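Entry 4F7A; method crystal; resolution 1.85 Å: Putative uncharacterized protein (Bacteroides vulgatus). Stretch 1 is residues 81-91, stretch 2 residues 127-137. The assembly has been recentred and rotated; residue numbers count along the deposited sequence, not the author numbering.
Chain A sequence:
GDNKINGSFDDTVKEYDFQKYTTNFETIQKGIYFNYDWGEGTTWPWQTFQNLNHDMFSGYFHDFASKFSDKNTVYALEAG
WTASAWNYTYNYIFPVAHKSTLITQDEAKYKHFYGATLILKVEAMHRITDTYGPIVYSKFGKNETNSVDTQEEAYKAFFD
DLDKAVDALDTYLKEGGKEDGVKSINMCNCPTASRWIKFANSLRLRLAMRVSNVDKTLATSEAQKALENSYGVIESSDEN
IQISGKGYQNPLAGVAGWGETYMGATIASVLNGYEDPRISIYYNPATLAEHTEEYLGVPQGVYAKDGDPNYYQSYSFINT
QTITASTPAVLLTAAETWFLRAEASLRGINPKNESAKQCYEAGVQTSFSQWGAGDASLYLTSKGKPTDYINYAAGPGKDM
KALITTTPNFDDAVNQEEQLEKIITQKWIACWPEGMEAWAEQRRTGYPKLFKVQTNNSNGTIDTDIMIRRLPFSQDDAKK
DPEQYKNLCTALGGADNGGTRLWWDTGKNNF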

# COMPACT_ATOMS: atom_id res chain seq x y z
N TRP A 81 16.21 5.04 -7.68
CA TRP A 81 15.11 5.06 -6.71
C TRP A 81 13.96 4.16 -7.16
O TRP A 81 13.44 3.38 -6.37
CB TRP A 81 14.54 6.45 -6.53
CG TRP A 81 15.50 7.49 -6.05
CD1 TRP A 81 16.81 7.33 -5.71
CD2 TRP A 81 15.19 8.86 -5.82
NE1 TRP A 81 17.35 8.53 -5.32
CE2 TRP A 81 16.36 9.49 -5.37
CE3 TRP A 81 14.04 9.63 -6.00
CZ2 TRP A 81 16.40 10.84 -5.06
CZ3 TRP A 81 14.08 10.97 -5.69
CH2 TRP A 81 15.26 11.57 -5.24
N THR A 82 13.55 4.28 -8.42
CA THR A 82 12.42 3.51 -8.87
C THR A 82 12.67 2.00 -8.94
O THR A 82 11.72 1.22 -8.90
CB THR A 82 11.88 4.01 -10.23
OG1 THR A 82 12.87 3.79 -11.23
CG2 THR A 82 11.45 5.51 -10.16
N ALA A 83 13.93 1.59 -9.05
CA ALA A 83 14.27 0.17 -9.12
C ALA A 83 14.30 -0.51 -7.74
O ALA A 83 14.39 -1.74 -7.66
CB ALA A 83 15.66 0.01 -9.77
N SER A 84 14.27 0.28 -6.67
CA SER A 84 14.57 -0.25 -5.35
C SER A 84 13.61 -1.32 -4.83
O SER A 84 14.06 -2.31 -4.26
CB SER A 84 14.72 0.88 -4.34
OG SER A 84 15.96 1.52 -4.54
N ALA A 85 12.31 -1.13 -5.02
CA ALA A 85 11.34 -2.11 -4.53
C ALA A 85 11.65 -3.48 -5.18
O ALA A 85 11.76 -4.51 -4.49
CB ALA A 85 9.92 -1.66 -4.84
N TRP A 86 11.85 -3.47 -6.49
CA TRP A 86 12.26 -4.68 -7.23
C TRP A 86 13.57 -5.27 -6.66
O TRP A 86 13.62 -6.44 -6.25
CB TRP A 86 12.44 -4.37 -8.73
CG TRP A 86 12.79 -5.58 -9.54
CD1 TRP A 86 14.01 -6.21 -9.59
CD2 TRP A 86 11.93 -6.32 -10.42
NE1 TRP A 86 13.94 -7.30 -10.43
CE2 TRP A 86 12.68 -7.39 -10.94
CE3 TRP A 86 10.59 -6.18 -10.81
CZ2 TRP A 86 12.14 -8.32 -11.84
CZ3 TRP A 86 10.04 -7.15 -11.69
CH2 TRP A 86 10.81 -8.19 -12.19
N ASN A 87 14.62 -4.44 -6.61
CA ASN A 87 15.96 -4.93 -6.32
C ASN A 87 16.06 -5.56 -4.91
O ASN A 87 16.57 -6.67 -4.73
CB ASN A 87 16.99 -3.80 -6.44
CG ASN A 87 17.17 -3.30 -7.88
OD1 ASN A 87 16.76 -3.96 -8.84
ND2 ASN A 87 17.80 -2.12 -8.02
N TYR A 88 15.55 -4.83 -3.92
CA TYR A 88 15.63 -5.29 -2.54
C TYR A 88 14.79 -6.53 -2.31
O TYR A 88 15.20 -7.44 -1.59
CB TYR A 88 15.28 -4.15 -1.57
CG TYR A 88 16.30 -3.03 -1.58
CD1 TYR A 88 17.67 -3.29 -1.58
CD2 TYR A 88 15.91 -1.68 -1.60
CE1 TYR A 88 18.62 -2.26 -1.60
CE2 TYR A 88 16.85 -0.64 -1.59
CZ TYR A 88 18.19 -0.94 -1.61
OH TYR A 88 19.14 0.08 -1.62
N THR A 89 13.61 -6.57 -2.91
CA THR A 89 12.73 -7.69 -2.72
C THR A 89 13.30 -8.96 -3.37
O THR A 89 13.35 -10.00 -2.74
CB THR A 89 11.31 -7.39 -3.24
OG1 THR A 89 10.77 -6.26 -2.56
CG2 THR A 89 10.42 -8.59 -2.99
N TYR A 90 13.78 -8.86 -4.61
CA TYR A 90 14.36 -10.02 -5.28
C TYR A 90 15.73 -10.41 -4.74
O TYR A 90 16.06 -11.58 -4.72
CB TYR A 90 14.41 -9.81 -6.79
CG TYR A 90 13.06 -10.04 -7.43
CD1 TYR A 90 12.53 -11.33 -7.53
CD2 TYR A 90 12.32 -8.98 -7.93
CE1 TYR A 90 11.28 -11.55 -8.13
CE2 TYR A 90 11.09 -9.17 -8.52
CZ TYR A 90 10.57 -10.46 -8.62
OH TYR A 90 9.35 -10.64 -9.22
N ASN A 91 16.51 -9.44 -4.28
CA ASN A 91 17.82 -9.77 -3.71
C ASN A 91 17.72 -10.47 -2.37
O ASN A 91 18.47 -11.41 -2.11
CB ASN A 91 18.71 -8.53 -3.60
CG ASN A 91 19.30 -8.13 -4.93
OD1 ASN A 91 19.35 -8.93 -5.85
ND2 ASN A 91 19.71 -6.88 -5.05
N ARG A 127 2.53 -6.27 -3.84
CA ARG A 127 3.08 -4.91 -3.79
C ARG A 127 4.08 -4.61 -4.94
O ARG A 127 4.15 -3.47 -5.42
CB ARG A 127 3.76 -4.67 -2.44
CG ARG A 127 2.79 -4.55 -1.28
CD ARG A 127 3.45 -4.83 0.08
NE ARG A 127 4.65 -4.05 0.39
CZ ARG A 127 4.66 -2.82 0.92
NH1 ARG A 127 3.55 -2.15 1.18
NH2 ARG A 127 5.82 -2.24 1.21
N ILE A 128 4.80 -5.63 -5.39
CA ILE A 128 5.76 -5.49 -6.49
C ILE A 128 5.07 -5.46 -7.86
O ILE A 128 5.37 -4.59 -8.67
CB ILE A 128 6.85 -6.62 -6.43
CG1 ILE A 128 7.54 -6.62 -5.05
CG2 ILE A 128 7.85 -6.49 -7.58
CD1 ILE A 128 8.19 -5.27 -4.65
N THR A 129 4.15 -6.39 -8.13
CA THR A 129 3.42 -6.31 -9.39
C THR A 129 2.63 -5.03 -9.45
O THR A 129 2.51 -4.44 -10.51
CB THR A 129 2.50 -7.53 -9.71
OG1 THR A 129 1.87 -7.30 -10.99
CG2 THR A 129 1.43 -7.72 -8.66
N ASP A 130 2.09 -4.57 -8.33
CA ASP A 130 1.31 -3.31 -8.35
C ASP A 130 2.19 -2.07 -8.64
O ASP A 130 1.69 -1.02 -9.04
CB ASP A 130 0.52 -3.13 -7.05
CG ASP A 130 -0.64 -4.10 -6.90
OD1 ASP A 130 -0.98 -4.84 -7.88
OD2 ASP A 130 -1.19 -4.14 -5.78
N THR A 131 3.51 -2.22 -8.43
CA THR A 131 4.47 -1.17 -8.75
C THR A 131 4.87 -1.19 -10.24
O THR A 131 4.84 -0.17 -10.89
CB THR A 131 5.71 -1.31 -7.85
OG1 THR A 131 5.32 -1.18 -6.48
CG2 THR A 131 6.76 -0.25 -8.18
N TYR A 132 5.21 -2.37 -10.77
CA TYR A 132 5.88 -2.50 -12.07
C TYR A 132 5.02 -3.12 -13.16
O TYR A 132 5.29 -2.92 -14.34
CB TYR A 132 7.17 -3.34 -11.92
CG TYR A 132 8.16 -2.77 -10.92
CD1 TYR A 132 8.97 -1.69 -11.26
CD2 TYR A 132 8.27 -3.31 -9.64
CE1 TYR A 132 9.88 -1.14 -10.33
CE2 TYR A 132 9.16 -2.76 -8.71
CZ TYR A 132 9.98 -1.70 -9.07
OH TYR A 132 10.85 -1.16 -8.17
N GLY A 133 4.04 -3.92 -12.78
CA GLY A 133 3.30 -4.75 -13.71
C GLY A 133 3.79 -6.18 -13.73
O GLY A 133 3.71 -6.90 -12.74
N PRO A 134 4.31 -6.62 -14.88
CA PRO A 134 4.86 -7.96 -14.95
C PRO A 134 5.95 -8.20 -13.89
O PRO A 134 6.75 -7.31 -13.58
CB PRO A 134 5.43 -8.04 -16.36
CG PRO A 134 4.58 -7.05 -17.17
CD PRO A 134 4.23 -5.96 -16.20
N ILE A 135 5.97 -9.41 -13.35
CA ILE A 135 7.02 -9.77 -12.39
C ILE A 135 7.43 -11.21 -12.60
O ILE A 135 6.82 -11.94 -13.39
CB ILE A 135 6.54 -9.59 -10.92
CG1 ILE A 135 5.36 -10.50 -10.58
CG2 ILE A 135 6.19 -8.08 -10.64
CD1 ILE A 135 5.05 -10.61 -9.02
N VAL A 136 8.48 -11.63 -11.90
CA VAL A 136 8.83 -13.03 -11.80
C VAL A 136 8.16 -13.58 -10.54
O VAL A 136 8.44 -13.11 -9.41
CB VAL A 136 10.36 -13.25 -11.75
CG1 VAL A 136 10.67 -14.73 -11.56
CG2 VAL A 136 11.03 -12.74 -13.03
N TYR A 137 7.27 -14.57 -10.71
CA TYR A 137 6.55 -15.13 -9.57
C TYR A 137 6.26 -16.61 -9.75
O TYR A 137 6.97 -17.45 -9.16
CB TYR A 137 5.27 -14.33 -9.28
CG TYR A 137 4.60 -14.72 -8.00
CD1 TYR A 137 5.07 -14.26 -6.78
CD2 TYR A 137 3.49 -15.56 -8.00
CE1 TYR A 137 4.49 -14.67 -5.58
CE2 TYR A 137 2.88 -15.95 -6.80
CZ TYR A 137 3.39 -15.49 -5.60
OH TYR A 137 2.81 -15.85 -4.41

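The helix of residues 127-132 runs nearly antiparallel to helix 84-91, at 150° between their directions and with an axial separation of 10.0 Å at closest approach. Its first contact residue, Ile-128, is a knob set among Ala-85, Trp-86, Thr-89 and Tyr-90. Ile-128 CD1 lies 4.0 Å from Ala-85 CB and 3.5 Å from Thr-89 OG1, a hydroxyl already engaged with Ala-85 O within its own helix, while Ile-128 CG2 packs 4.2 Å from Trp-86 CE3.

One turn later, Tyr-132 reaches the backbone of residues 82-86. Tyr-132 OH donates to Thr-82 O (2.6 Å) and accepts from Trp-86 N (3.0 Å, N-H...O angle 161°), so a single hydroxyl links two backbone groups four residues apart. The Trp-86 ring turns its edge to the face of the Tyr-132 ring, with planes at 85° and centroids 5.7 Å apart.

Gly-133 then leaves helical geometry with positive phi, where a CB would be jammed against the preceding carbonyl. Beyond it, Pro-134 O lies at the Trp-86 ring edge, 3.8 Å from CZ3, and is buried without a polar partner. Ile-135 CG2 packs 4.1 Å from Trp-86 CZ3. Finally, Val-136 O accepts a short hydrogen bond from Tyr-90 OH (2.6 Å), near the plane of the tyrosine ring, and Val-136 CB lies 4.1 Å from Tyr-90 CE1.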